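PDB 2B3F: glucose-binding protein from Thermus thermophilus HB27, which binds glucose and galactose and probably delivers them to a binding-protein-dependent sugar transport system. Local coordinates for residues A[194-199]-A[354-359]; A[247-250]-A[254-257]; A[303-308]-A[316-321]. One frame throughout, in Å; residues are numbered along the deposited sequence.

Interaction 1: A[194-199]-A[354-359]; sequences LKFTDP and ESFMSQ
Phe196, in a loop, and Phe356, in the first turn of helix 354-370, mark the nearest approach of the two backbones, yet their CA atoms are 12.7 Å apart, a gap bridged wholly by the two benzyl groups. The rings come from opposite directions: CZ of Phe196 lies 3.7 Å from CZ of Phe356, and CE1 of Phe356 is the next nearest atom to that same CZ. Their planes are close to parallel, 22° apart, but slid so far along each other that the centroids stand 5.6 Å apart and the rings hardly overlap; this is apolar contact rather than a full offset stack. With CG anti to the backbone N (chi1 -176°), Phe356 reaches out from its helix, while Phe196 projects from within the type I turn Lys195 to Asp198. That turn is closed by Asp198 N on Lys195 O at 3.1 Å, and Asp198 then serves as N-cap of helix 199-212, its OD1 accepting from Lys200 N. Both phenylalanines are buried. Trp190, ending helix 166-190, meets each of them edge-to-face, making a three-ring aromatic cluster. Leu189 and Leu389 also touch Phe196, and Leu346 touches Phe356. The rings join helix 354-370 to the end of helix 166-190 and the loop beyond, and a bond from Phe196 N to Gln381 OE1 ties that loop to helix 373-387.

Interaction 2: A[247-250]-A[254-257]; sequences GYMT and KLKP
No aromatic ring takes part where Met249 and Thr250 meet Lys254 and Leu255; the flat groups are peptide units, joined N-H to C=O. Leu255 N donates to Met249 O at 2.8 Å with an angle of 159° at the hydrogen. Lys254 N makes a weak, bent bond (127°) to Thr250 O. Lys254 is the first residue past helix 244-252 to leave helical angles, and its positive phi turns the chain back toward the carbonyls of Met249 and Thr250. The two bonds reach back six and four residues, each one further than in a Schellman motif, so that definition is not met; the helix itself widens to a pi-type turn at 248-250. Lys254 CA adds a C-H...O contact to Thr250 O, and its chain, bent at chi2, lays CD 3.4 Å from that same oxygen. NZ makes weak bonds to Thr251 O and Thr252 O, where a positive charge would probably suit the carbonyl end of the helix. On the apolar side, Leu255 sets CB 3.3 Å from Met249 O and CD1 4.1 Å from Met249 CB. Thr250 brings its methyl against the loop: CG2 touches Leu255 O at 3.5 Å and CD of Pro257 at 3.9 Å, the Thr250 and Pro257 side chains crossing at about a right angle. Thr250 OG1, on the other branch (chi1 57°), bonds back to Ala246 O of its own helix. This surface turn leads from helix 244-252 toward strand 262-265, while Met249 packs inward on Val228 and Val232 of helix 224-233 and on Phe261.

Interaction 3: A[303-308]-A[316-321]; sequences EGQDTS and AARLDS. Unlike the reference sequence in segment 303-308: Ser308 (reference Phe).
Gln305 and Arg318 cross at about a right angle, amide and guanidinium planes 76° apart; the glutamine reaches the loop backbone, and Arg318 CG packs 3.8 Å from Gln305 CD. The single oxygen OE1 of Gln305 receives two successive peptide N-H groups: Arg318 N at 3.0 Å, nearly straight at 161°, and Ala317 N at 2.9 Å, weak and bent. NE2 donates to Val299 O, which fixes which way round the amide sits. An extended chain carries the group outward past the methyl of Ala316, whose CB lies 3.5 Å from OE1. One helical position on, Asp306 meets Ser321: Ser321 OG donates to Asp306 OD1 at 2.6 Å, on the syn lone pair of OD1. Tyr326 OH also bonds OD1, and Asp322 N bonds OD2, so the carboxylate is held at both oxygens. Beyond Gln305, Arg318 turns its guanidinium side-on to Asp320, NE to OD1 at 2.8 Å and NH2 to OD2 at 2.9 Å, the carboxylate carbon lying at the guanidinium edge. This salt bridge lies within the type I turn Arg318 to Ser321, and Arg318 NH1 goes on to Gly300 O. Together these bonds lash the loop that follows helix 302-312 back along that helix, before helix 328-339 begins; Phe97 touches both Gln305 and Arg318, Trp93 and Ala96 of helix 93-96 touch Arg318, and helix 15-27 packs against Glu303, Thr307 and Ser308.

Interactions 2 and 3 follow each other in the chain and both nest within the long loop closed by interaction 1. Their centres are 20 Å apart, with nearest atoms about 8 Å apart, whereas interaction 1 lies across the chain's centre, its own centre 35 and 34 Å from theirs. No two of them touch. Neither 2 nor 3 contacts the sugar, and both stand off from it: the side chains of Met249 and Ala317 are about 13 and 12 Å from the bound galactose. Galactose-binding Lys312, which ends helix 302-312, lies about 9 Å from Thr250 and 10 Å from Gln305, side chain to side chain. Interaction 1 is remote packing.

Interaction 1: A[194-199]-A[354-359]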
# COMPACT_ATOMS: atom_id res chain seq x y z
N LEU A 194 16.02 -14.01 -9.10
CA LEU A 194 16.87 -12.89 -9.49
C LEU A 194 17.47 -12.30 -8.22
O LEU A 194 16.74 -11.94 -7.29
CB LEU A 194 16.08 -11.83 -10.24
CG LEU A 194 16.85 -10.60 -10.74
CD1 LEU A 194 17.79 -10.93 -11.88
CD2 LEU A 194 15.88 -9.56 -11.16
N LYS A 195 18.80 -12.21 -8.20
CA LYS A 195 19.51 -11.61 -7.09
C LYS A 195 19.46 -10.08 -7.20
O LYS A 195 19.42 -9.52 -8.30
CB LYS A 195 20.97 -12.09 -7.06
CG LYS A 195 21.12 -13.57 -6.69
CD LYS A 195 22.57 -13.94 -6.32
CE LYS A 195 22.98 -13.38 -4.94
NZ LYS A 195 24.29 -13.87 -4.33
N PHE A 196 19.46 -9.43 -6.03
CA PHE A 196 19.50 -7.97 -5.95
C PHE A 196 20.80 -7.41 -6.51
O PHE A 196 20.85 -6.27 -6.94
CB PHE A 196 19.31 -7.51 -4.50
CG PHE A 196 17.91 -7.73 -3.98
CD1 PHE A 196 16.94 -6.76 -4.15
CD2 PHE A 196 17.57 -8.92 -3.37
CE1 PHE A 196 15.65 -6.97 -3.68
CE2 PHE A 196 16.27 -9.14 -2.92
CZ PHE A 196 15.33 -8.17 -3.08
N THR A 197 21.84 -8.23 -6.51
CA THR A 197 23.14 -7.88 -7.05
C THR A 197 23.27 -8.13 -8.56
O THR A 197 24.30 -7.82 -9.14
CB THR A 197 24.25 -8.66 -6.33
OG1 THR A 197 23.92 -10.05 -6.34
CG2 THR A 197 24.40 -8.19 -4.91
N ASP A 198 22.24 -8.69 -9.18
CA ASP A 198 22.23 -8.80 -10.64
C ASP A 198 22.27 -7.40 -11.25
O ASP A 198 21.57 -6.49 -10.79
CB ASP A 198 20.98 -9.51 -11.14
CG ASP A 198 21.06 -9.85 -12.63
OD1 ASP A 198 20.77 -8.98 -13.48
OD2 ASP A 198 21.43 -10.99 -12.92
N PRO A 199 23.09 -7.21 -12.32
CA PRO A 199 23.11 -5.91 -13.00
C PRO A 199 21.74 -5.30 -13.31
O PRO A 199 21.58 -4.09 -13.20
CB PRO A 199 23.92 -6.21 -14.27
CG PRO A 199 24.90 -7.23 -13.80
CD PRO A 199 24.08 -8.14 -12.89
N GLU A 354 7.92 -9.62 6.71
CA GLU A 354 8.32 -8.48 7.54
C GLU A 354 9.81 -8.47 7.90
O GLU A 354 10.40 -7.40 8.07
CB GLU A 354 7.45 -8.42 8.81
CG GLU A 354 5.99 -8.02 8.48
CD GLU A 354 5.15 -7.61 9.69
OE1 GLU A 354 5.26 -8.29 10.74
OE2 GLU A 354 4.39 -6.59 9.58
N SER A 355 10.41 -9.65 8.02
CA SER A 355 11.85 -9.78 8.30
C SER A 355 12.67 -9.00 7.28
O SER A 355 13.64 -8.32 7.64
CB SER A 355 12.25 -11.26 8.27
OG SER A 355 12.00 -11.85 7.02
N PHE A 356 12.27 -9.08 6.02
CA PHE A 356 12.92 -8.33 4.96
C PHE A 356 12.39 -6.88 4.90
O PHE A 356 13.18 -5.94 4.84
CB PHE A 356 12.69 -9.02 3.61
CG PHE A 356 13.40 -8.35 2.48
CD1 PHE A 356 14.68 -8.74 2.11
CD2 PHE A 356 12.81 -7.29 1.81
CE1 PHE A 356 15.33 -8.11 1.07
CE2 PHE A 356 13.47 -6.65 0.78
CZ PHE A 356 14.75 -7.05 0.43
N MET A 357 11.07 -6.71 4.90
CA MET A 357 10.47 -5.36 4.84
C MET A 357 11.05 -4.40 5.87
O MET A 357 11.33 -3.24 5.58
CB MET A 357 8.96 -5.39 5.06
CG MET A 357 8.18 -6.15 4.01
SD MET A 357 6.45 -6.42 4.53
CE MET A 357 5.88 -4.73 4.64
N SER A 358 11.19 -4.89 7.10
CA SER A 358 11.64 -4.04 8.21
C SER A 358 13.09 -3.60 8.03
O SER A 358 13.48 -2.55 8.51
CB SER A 358 11.47 -4.76 9.54
OG SER A 358 12.30 -5.92 9.59
N GLN A 359 13.89 -4.38 7.32
CA GLN A 359 15.30 -4.06 7.12
C GLN A 359 15.52 -3.25 5.85
O GLN A 359 16.55 -2.61 5.67
CB GLN A 359 16.11 -5.33 7.12
CG GLN A 359 16.11 -5.99 8.49
CD GLN A 359 17.14 -7.06 8.59
OE1 GLN A 359 18.32 -6.78 8.81
NE2 GLN A 359 16.72 -8.30 8.40

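Interaction 2: A[247-250]-A[254-257]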
# COMPACT_ATOMS: atom_id res chain seq x y z
N GLY A 247 -8.12 9.18 -2.02
CA GLY A 247 -9.05 9.32 -0.89
C GLY A 247 -8.79 10.59 -0.12
O GLY A 247 -9.71 11.31 0.22
N TYR A 248 -7.51 10.89 0.14
CA TYR A 248 -7.17 12.13 0.86
C TYR A 248 -7.64 13.36 0.09
O TYR A 248 -8.33 14.22 0.64
CB TYR A 248 -5.66 12.17 1.09
CG TYR A 248 -5.13 13.45 1.66
CD1 TYR A 248 -5.48 13.87 2.93
CD2 TYR A 248 -4.23 14.22 0.94
CE1 TYR A 248 -4.96 15.09 3.46
CE2 TYR A 248 -3.71 15.41 1.47
CZ TYR A 248 -4.07 15.82 2.71
OH TYR A 248 -3.55 17.01 3.22
N MET A 249 -7.28 13.42 -1.18
CA MET A 249 -7.61 14.58 -1.99
C MET A 249 -9.13 14.80 -2.17
O MET A 249 -9.58 15.94 -2.30
CB MET A 249 -6.88 14.48 -3.34
CG MET A 249 -5.39 14.76 -3.23
SD MET A 249 -4.54 14.93 -4.78
CE MET A 249 -4.34 13.21 -5.23
N THR A 250 -9.92 13.72 -2.19
CA THR A 250 -11.37 13.85 -2.37
C THR A 250 -12.08 13.93 -1.04
O THR A 250 -12.79 14.89 -0.80
CB THR A 250 -11.98 12.69 -3.21
OG1 THR A 250 -11.66 11.43 -2.59
CG2 THR A 250 -11.45 12.71 -4.63
N LYS A 254 -11.57 17.66 -0.67
CA LYS A 254 -12.74 17.97 -1.50
C LYS A 254 -12.39 18.42 -2.93
O LYS A 254 -13.13 19.18 -3.56
CB LYS A 254 -13.63 19.01 -0.82
CG LYS A 254 -14.01 18.70 0.60
CD LYS A 254 -14.58 17.32 0.76
CE LYS A 254 -15.17 17.08 2.13
NZ LYS A 254 -14.35 17.64 3.21
N LEU A 255 -11.26 17.93 -3.45
CA LEU A 255 -10.86 18.14 -4.83
C LEU A 255 -11.62 17.20 -5.77
O LEU A 255 -11.93 16.07 -5.41
CB LEU A 255 -9.37 17.91 -5.00
CG LEU A 255 -8.43 18.72 -4.11
CD1 LEU A 255 -6.99 18.45 -4.52
CD2 LEU A 255 -8.74 20.19 -4.23
N LYS A 256 -11.88 17.68 -6.99
CA LYS A 256 -12.65 16.92 -7.99
C LYS A 256 -11.71 16.07 -8.83
O LYS A 256 -10.81 16.61 -9.48
CB LYS A 256 -13.44 17.87 -8.89
CG LYS A 256 -14.35 18.81 -8.13
CD LYS A 256 -15.14 19.74 -9.07
CE LYS A 256 -15.81 20.87 -8.28
NZ LYS A 256 -14.82 21.96 -7.95
N PRO A 257 -11.91 14.74 -8.82
CA PRO A 257 -11.03 13.89 -9.60
C PRO A 257 -11.10 14.18 -11.09
O PRO A 257 -12.20 14.36 -11.63
CB PRO A 257 -11.53 12.46 -9.32
CG PRO A 257 -12.78 12.59 -8.58
CD PRO A 257 -12.92 13.97 -8.06

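Interaction 3: A[303-308]-A[316-321]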
# COMPACT_ATOMS: atom_id res chain seq x y z
N GLU A 303 -21.89 -4.58 1.17
CA GLU A 303 -22.38 -3.41 1.88
C GLU A 303 -21.22 -2.67 2.57
O GLU A 303 -21.07 -1.47 2.41
CB GLU A 303 -23.44 -3.83 2.91
CG GLU A 303 -24.19 -2.66 3.54
CD GLU A 303 -25.05 -3.07 4.73
OE1 GLU A 303 -24.91 -4.21 5.25
OE2 GLU A 303 -25.87 -2.23 5.16
N GLY A 304 -20.40 -3.41 3.31
CA GLY A 304 -19.23 -2.83 3.99
C GLY A 304 -18.25 -2.20 3.01
O GLY A 304 -17.92 -1.02 3.12
N GLN A 305 -17.82 -2.97 2.03
CA GLN A 305 -16.78 -2.55 1.10
C GLN A 305 -17.18 -1.39 0.19
O GLN A 305 -16.35 -0.53 -0.15
CB GLN A 305 -16.25 -3.74 0.26
CG GLN A 305 -15.60 -4.81 1.14
CD GLN A 305 -14.72 -5.81 0.38
OE1 GLN A 305 -14.44 -5.63 -0.80
NE2 GLN A 305 -14.29 -6.85 1.08
N ASP A 306 -18.45 -1.35 -0.23
CA ASP A 306 -18.91 -0.25 -1.07
C ASP A 306 -19.34 1.00 -0.28
O ASP A 306 -19.61 2.03 -0.88
CB ASP A 306 -20.02 -0.73 -2.00
CG ASP A 306 -19.50 -1.52 -3.20
OD1 ASP A 306 -18.25 -1.61 -3.41
OD2 ASP A 306 -20.39 -2.02 -3.95
N THR A 307 -19.42 0.87 1.04
CA THR A 307 -19.54 2.02 1.94
C THR A 307 -18.17 2.67 2.23
O THR A 307 -18.01 3.89 2.11
CB THR A 307 -20.20 1.60 3.25
OG1 THR A 307 -21.52 1.09 2.98
CG2 THR A 307 -20.31 2.77 4.22
N SER A 308 -17.19 1.85 2.59
CA SER A 308 -15.88 2.37 3.02
C SER A 308 -14.94 2.75 1.89
O SER A 308 -14.28 3.80 1.95
CB SER A 308 -15.20 1.36 3.95
OG SER A 308 -15.07 0.10 3.33
N ALA A 316 -12.91 -1.97 -3.98
CA ALA A 316 -13.31 -3.14 -3.23
C ALA A 316 -12.51 -4.36 -3.69
O ALA A 316 -12.13 -4.46 -4.85
CB ALA A 316 -14.81 -3.39 -3.43
N ALA A 317 -12.28 -5.28 -2.76
CA ALA A 317 -11.72 -6.60 -3.09
C ALA A 317 -12.81 -7.52 -3.69
O ALA A 317 -12.50 -8.37 -4.52
CB ALA A 317 -11.13 -7.25 -1.86
N ARG A 318 -14.05 -7.34 -3.28
CA ARG A 318 -15.16 -8.18 -3.78
C ARG A 318 -15.38 -7.97 -5.25
O ARG A 318 -15.50 -6.83 -5.71
CB ARG A 318 -16.46 -7.88 -3.04
CG ARG A 318 -16.52 -8.48 -1.66
CD ARG A 318 -17.88 -8.26 -1.08
NE ARG A 318 -18.87 -9.07 -1.80
CZ ARG A 318 -19.31 -10.25 -1.40
NH1 ARG A 318 -18.92 -10.80 -0.26
NH2 ARG A 318 -20.20 -10.87 -2.16
N LEU A 319 -15.53 -9.08 -5.99
CA LEU A 319 -15.80 -9.02 -7.43
C LEU A 319 -17.15 -8.35 -7.77
O LEU A 319 -17.29 -7.81 -8.87
CB LEU A 319 -15.76 -10.43 -8.04
CG LEU A 319 -14.42 -11.18 -8.05
CD1 LEU A 319 -14.60 -12.68 -8.27
CD2 LEU A 319 -13.53 -10.60 -9.11
N ASP A 320 -18.12 -8.39 -6.85
CA ASP A 320 -19.47 -7.88 -7.13
C ASP A 320 -19.66 -6.40 -6.79
O ASP A 320 -20.79 -5.88 -6.81
CB ASP A 320 -20.56 -8.76 -6.47
CG ASP A 320 -20.54 -8.74 -4.95
OD1 ASP A 320 -19.66 -8.06 -4.33
OD2 ASP A 320 -21.42 -9.43 -4.35
N SER A 321 -18.55 -5.72 -6.50
CA SER A 321 -18.59 -4.30 -6.20
C SER A 321 -19.34 -3.47 -7.26
O SER A 321 -19.18 -3.68 -8.46
CB SER A 321 -17.15 -3.77 -6.04
OG SER A 321 -17.15 -2.39 -5.68